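Aminopeptidase P; XAA-pro aminopeptidase (Streptococcus thermophilus, PDB 3IL0) probably acts as a metal-dependent aminopeptidase of the M24B family that removes an N-terminal residue preceding proline, represented here by its N-terminal domain alone. Local coordinates at residues L20-V25 with T43-K48; L79-V83 with L108-F112. All coordinates share one frame. Numbering follows the deposited sequence.

Contact 1 of 2, residues L20-V25 with T43-K48; sequences LDALLV and TVFITK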
loop_
_atom_site.group_PDB
_atom_site.type_symbol
_atom_site.label_atom_id
_atom_site.label_comp_id
_atom_site.label_asym_id
_atom_site.label_seq_id
_atom_site.Cartn_x
_atom_site.Cartn_y
_atom_site.Cartn_z
ATOM N N LEU A 20 8.793 9.408 -2.853
ATOM C CA LEU A 20 8.365 8.431 -1.859
ATOM C C LEU A 20 9.099 7.103 -2.061
ATOM O O LEU A 20 9.245 6.646 -3.184
ATOM C CB LEU A 20 6.867 8.175 -2.036
ATOM C CG LEU A 20 5.853 9.313 -1.737
ATOM C CD1 LEU A 20 4.444 8.803 -2.145
ATOM C CD2 LEU A 20 5.898 9.767 -0.282
ATOM N N ASP A 21 9.568 6.491 -0.976
ATOM C CA ASP A 21 10.019 5.082 -1.032
ATOM C C ASP A 21 8.868 4.086 -1.044
ATOM O O ASP A 21 9.038 2.905 -1.449
ATOM C CB ASP A 21 10.864 4.784 0.176
ATOM C CG ASP A 21 12.108 5.627 0.206
ATOM O OD1 ASP A 21 12.662 5.826 -0.891
ATOM O OD2 ASP A 21 12.474 6.168 1.263
ATOM N N ALA A 22 7.702 4.539 -0.564
ATOM C CA ALA A 22 6.528 3.682 -0.417
ATOM C C ALA A 22 5.217 4.499 -0.306
ATOM O O ALA A 22 5.226 5.668 0.020
ATOM C CB ALA A 22 6.738 2.809 0.847
ATOM N N LEU A 23 4.110 3.841 -0.591
ATOM C CA LEU A 23 2.798 4.364 -0.378
ATOM C C LEU A 23 1.946 3.298 0.264
ATOM O O LEU A 23 1.863 2.150 -0.208
ATOM C CB LEU A 23 2.155 4.828 -1.676
ATOM C CG LEU A 23 0.866 5.659 -1.513
ATOM C CD1 LEU A 23 1.104 7.039 -0.822
ATOM C CD2 LEU A 23 0.208 5.792 -2.848
ATOM N N LEU A 24 1.343 3.668 1.374
ATOM C CA LEU A 24 0.361 2.860 1.989
ATOM C C LEU A 24 -0.974 3.212 1.275
ATOM O O LEU A 24 -1.346 4.373 1.200
ATOM C CB LEU A 24 0.330 3.242 3.456
ATOM C CG LEU A 24 -0.759 2.611 4.306
ATOM C CD1 LEU A 24 -0.299 1.195 4.585
ATOM C CD2 LEU A 24 -1.044 3.383 5.623
ATOM N N VAL A 25 -1.686 2.190 0.809
ATOM C CA VAL A 25 -2.966 2.309 0.126
ATOM C C VAL A 25 -4.033 1.557 0.935
ATOM O O VAL A 25 -3.960 0.356 1.093
ATOM C CB VAL A 25 -2.878 1.721 -1.319
ATOM C CG1 VAL A 25 -4.193 1.841 -2.023
ATOM C CG2 VAL A 25 -1.738 2.412 -2.097
ATOM N N THR A 43 -4.902 -4.427 2.899
ATOM C CA THR A 43 -4.038 -3.224 2.896
ATOM C C THR A 43 -3.034 -3.488 1.803
ATOM O O THR A 43 -2.591 -4.644 1.603
ATOM C CB THR A 43 -3.282 -2.990 4.250
ATOM O OG1 THR A 43 -4.219 -2.809 5.327
ATOM C CG2 THR A 43 -2.319 -1.718 4.203
ATOM N N VAL A 44 -2.669 -2.436 1.090
ATOM C CA VAL A 44 -1.623 -2.522 0.074
ATOM C C VAL A 44 -0.469 -1.618 0.464
ATOM O O VAL A 44 -0.671 -0.518 1.024
ATOM C CB VAL A 44 -2.200 -2.169 -1.292
ATOM C CG1 VAL A 44 -1.108 -1.828 -2.335
ATOM C CG2 VAL A 44 -3.100 -3.292 -1.709
ATOM N N PHE A 45 0.739 -2.076 0.179
ATOM C CA PHE A 45 1.888 -1.304 0.475
ATOM C C PHE A 45 2.847 -1.533 -0.687
ATOM O O PHE A 45 3.367 -2.623 -0.823
ATOM C CB PHE A 45 2.498 -1.737 1.822
ATOM C CG PHE A 45 3.652 -0.865 2.284
ATOM C CD1 PHE A 45 3.417 0.363 2.836
ATOM C CD2 PHE A 45 4.954 -1.278 2.143
ATOM C CE1 PHE A 45 4.470 1.173 3.259
ATOM C CE2 PHE A 45 6.059 -0.472 2.572
ATOM C CZ PHE A 45 5.804 0.742 3.138
ATOM N N ILE A 46 3.097 -0.495 -1.488
ATOM C CA ILE A 46 3.927 -0.553 -2.700
ATOM C C ILE A 46 5.180 0.320 -2.519
ATOM O O ILE A 46 5.096 1.493 -2.088
ATOM C CB ILE A 46 3.131 -0.125 -4.000
ATOM C CG1 ILE A 46 1.956 -1.075 -4.228
ATOM C CG2 ILE A 46 4.016 -0.152 -5.291
ATOM C CD1 ILE A 46 1.051 -0.660 -5.403
ATOM N N THR A 47 6.331 -0.287 -2.834
ATOM C CA THR A 47 7.631 0.392 -2.886
ATOM C C THR A 47 8.204 0.385 -4.367
ATOM O O THR A 47 7.598 -0.180 -5.289
ATOM C CB THR A 47 8.608 -0.334 -1.910
ATOM O OG1 THR A 47 9.091 -1.534 -2.526
ATOM C CG2 THR A 47 7.846 -0.709 -0.595
ATOM N N LYS A 48 9.360 1.004 -4.575
ATOM C CA LYS A 48 10.017 0.892 -5.850
ATOM C C LYS A 48 10.321 -0.564 -6.193
ATOM O O LYS A 48 10.365 -0.889 -7.372
ATOM C CB LYS A 48 11.258 1.731 -5.883
ATOM C CG LYS A 48 10.872 3.200 -6.090
ATOM C CD LYS A 48 12.051 4.101 -6.234
ATOM C CE LYS A 48 11.671 5.545 -5.939
ATOM N NZ LYS A 48 11.706 5.709 -4.458
HETATM O O HOH W 1 10.899 1.811 -2.713
#
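Strands 22-25 and 43-47 run antiparallel at the centre of the mixed sheet of this creatinase/prolidase N-terminal domain, their axes 4.8 Å apart at closest. Two hydrogen-bonded pairs hold them: Leu23 N to Ile46 O (3.0 Å) with Ile46 N to Leu23 O (3.2 Å), and Val25 N to Val44 O (2.9 Å) with Val44 N to Val25 O (3.1 Å). Their side chains share one face. Val25 and Val44, both t, meet CB to CB at 3.9 Å; the t,p rotamer of Leu23 instead leads its end away from Ile46, and both of these touch Phe11 of helix 7-18. On the other face sit Ala22, Leu24 and Phe45. With chi1 t, the Phe45 ring leans across to the neighbouring strand and its end presses on the small Ala22 side chain, with CZ 3.2 Å from Ala22 CB, while its CD1 lies 4.2 Å from Leu24 CD1. Past the strands, Asp21 OD2 turns to the backbone N of Glu92 and Thr93, while water 1 joins Asp21 O to Lys48 N. The long Lys48 chain curls back through a p chi4, so that NZ donates to Leu20 O at 2.9 Å and makes a long salt bridge with Asp21 OD1 at 3.7 Å.

Contact 2 of 2, residues L79-V83 with L108-F112; sequences LKDIV and LQAIF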
loop_
_atom_site.group_PDB
_atom_site.type_symbol
_atom_site.label_atom_id
_atom_site.label_comp_id
_atom_site.label_asym_id
_atom_site.label_seq_id
_atom_site.Cartn_x
_atom_site.Cartn_y
_atom_site.Cartn_z
ATOM N N LEU A 79 -0.120 -3.105 9.585
ATOM C CA LEU A 79 0.855 -2.011 9.766
ATOM C C LEU A 79 2.120 -2.555 10.509
ATOM O O LEU A 79 3.235 -2.170 10.201
ATOM C CB LEU A 79 0.250 -0.774 10.472
ATOM C CG LEU A 79 -0.873 -0.060 9.701
ATOM C CD1 LEU A 79 -1.674 0.889 10.579
ATOM C CD2 LEU A 79 -0.331 0.684 8.506
ATOM N N LYS A 80 1.914 -3.451 11.468
ATOM C CA LYS A 80 3.016 -4.155 12.145
ATOM C C LYS A 80 3.804 -4.930 11.125
ATOM O O LYS A 80 5.028 -4.871 11.121
ATOM C CB LYS A 80 2.478 -5.118 13.191
ATOM C CG LYS A 80 3.397 -5.260 14.413
ATOM C CD LYS A 80 2.877 -6.285 15.480
ATOM C CE LYS A 80 3.079 -7.780 15.041
ATOM N NZ LYS A 80 4.463 -8.054 14.488
ATOM N N ASP A 81 3.131 -5.630 10.216
ATOM C CA ASP A 81 3.891 -6.383 9.224
ATOM C C ASP A 81 4.633 -5.491 8.225
ATOM O O ASP A 81 5.733 -5.855 7.824
ATOM C CB ASP A 81 2.998 -7.421 8.507
ATOM C CG ASP A 81 2.580 -8.565 9.449
ATOM O OD1 ASP A 81 3.522 -9.154 10.053
ATOM O OD2 ASP A 81 1.360 -8.827 9.632
ATOM N N ILE A 82 4.057 -4.342 7.845
ATOM C CA ILE A 82 4.718 -3.425 6.897
ATOM C C ILE A 82 6.057 -2.862 7.455
ATOM O O ILE A 82 7.032 -2.660 6.718
ATOM C CB ILE A 82 3.805 -2.254 6.535
ATOM C CG1 ILE A 82 2.662 -2.740 5.632
ATOM C CG2 ILE A 82 4.568 -1.134 5.809
ATOM C CD1 ILE A 82 1.528 -1.714 5.489
ATOM N N VAL A 83 6.047 -2.577 8.759
ATOM C CA VAL A 83 7.193 -2.078 9.530
ATOM C C VAL A 83 8.442 -2.985 9.330
ATOM O O VAL A 83 9.537 -2.497 9.094
ATOM C CB VAL A 83 6.839 -1.977 11.121
ATOM C CG1 VAL A 83 8.011 -1.659 11.958
ATOM C CG2 VAL A 83 5.839 -0.940 11.336
ATOM N N LEU A 108 -0.318 5.750 12.727
ATOM C CA LEU A 108 0.882 5.685 11.877
ATOM C C LEU A 108 2.092 6.345 12.492
ATOM O O LEU A 108 3.260 5.886 12.274
ATOM C CB LEU A 108 0.680 6.345 10.485
ATOM C CG LEU A 108 -0.356 5.758 9.473
ATOM C CD1 LEU A 108 -0.609 6.703 8.259
ATOM C CD2 LEU A 108 0.001 4.366 8.970
ATOM N N GLN A 109 1.879 7.476 13.159
ATOM C CA GLN A 109 3.019 8.138 13.807
ATOM C C GLN A 109 3.635 7.228 14.874
ATOM O O GLN A 109 4.851 7.194 15.007
ATOM C CB GLN A 109 2.654 9.436 14.468
ATOM C CG GLN A 109 2.698 10.644 13.570
ATOM C CD GLN A 109 2.376 11.930 14.350
ATOM O OE1 GLN A 109 3.007 12.947 14.136
ATOM N NE2 GLN A 109 1.399 11.875 15.258
ATOM N N ALA A 110 2.811 6.464 15.588
ATOM C CA ALA A 110 3.341 5.564 16.603
ATOM C C ALA A 110 4.057 4.377 15.901
ATOM O O ALA A 110 5.258 4.116 16.113
ATOM C CB ALA A 110 2.223 5.109 17.563
ATOM N N ILE A 111 3.379 3.701 14.986
ATOM C CA ILE A 111 3.959 2.540 14.392
ATOM C C ILE A 111 5.206 2.835 13.609
ATOM O O ILE A 111 6.100 1.995 13.540
ATOM C CB ILE A 111 2.960 1.886 13.518
ATOM C CG1 ILE A 111 1.868 1.307 14.427
ATOM C CG2 ILE A 111 3.634 0.829 12.677
ATOM C CD1 ILE A 111 0.757 0.633 13.750
ATOM N N PHE A 112 5.265 3.994 12.972
ATOM C CA PHE A 112 6.347 4.322 12.090
ATOM C C PHE A 112 7.220 5.387 12.690
ATOM O O PHE A 112 7.916 6.092 12.008
ATOM C CB PHE A 112 5.858 4.724 10.689
ATOM C CG PHE A 112 5.192 3.605 9.919
ATOM C CD1 PHE A 112 5.948 2.709 9.168
ATOM C CD2 PHE A 112 3.836 3.450 9.939
ATOM C CE1 PHE A 112 5.335 1.660 8.479
ATOM C CE2 PHE A 112 3.235 2.437 9.274
ATOM C CZ PHE A 112 3.984 1.527 8.538
#
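Leu108 opens the second segment, on the last turns of helix 102-111. Its CB sets off sideways, but the m,t rotamer carries the side chain across to helix 78-88, where CD2 sits 3.7 Å from Leu79 CD2; it also touches Leu24 and Phe96 in the sheet below. One turn on, Ile111 points at the other helix and lays CD1 3.6 Å from Leu79 CB. These are two of the helices that pack on one face of the sheet in this alpha/beta domain of the creatinase/prolidase type, and they meet through apolar side chains. At Phe112 the chain leaves helical geometry, although its N still donates to Leu108 O at 2.8 Å. The m rotamer swings the ring back into the gap between the helices and above the sheet, where it touches Ile94. Val83 CG2 lies over one ring face in a CH-pi contact, 4.3 Å from the centroid and 25° off the normal. Near the ring plane, Leu79 CD2 approaches CE2 of Phe112 at 4.0 Å, and Ile82 CG2 comes within 3.9 Å of CZ of Phe112.

The two contacts are layers of one hydrophobic core, their centres about 12 Å apart. Contact 1 supplies the sheet face carrying Leu24 and Phe45, and contact 2 the pair of helices lying on it. Leu24 reaches both helices: its CD1 is 3.6 Å from Ile82 CD1 and 4.0 Å from Leu79 CD2, its CD2 3.6 Å from Leu108 CD2. Phe45 CE1 adds a 3.4 Å approach to Ile82 CG2. Contact 1 closes in sequence before contact 2 opens. The peptidase domain of the full-length protein is absent here, so neither contact can be placed against the active site; a glycerol, probably from crystallisation, lies about 5 Å from the Lys48 side chain.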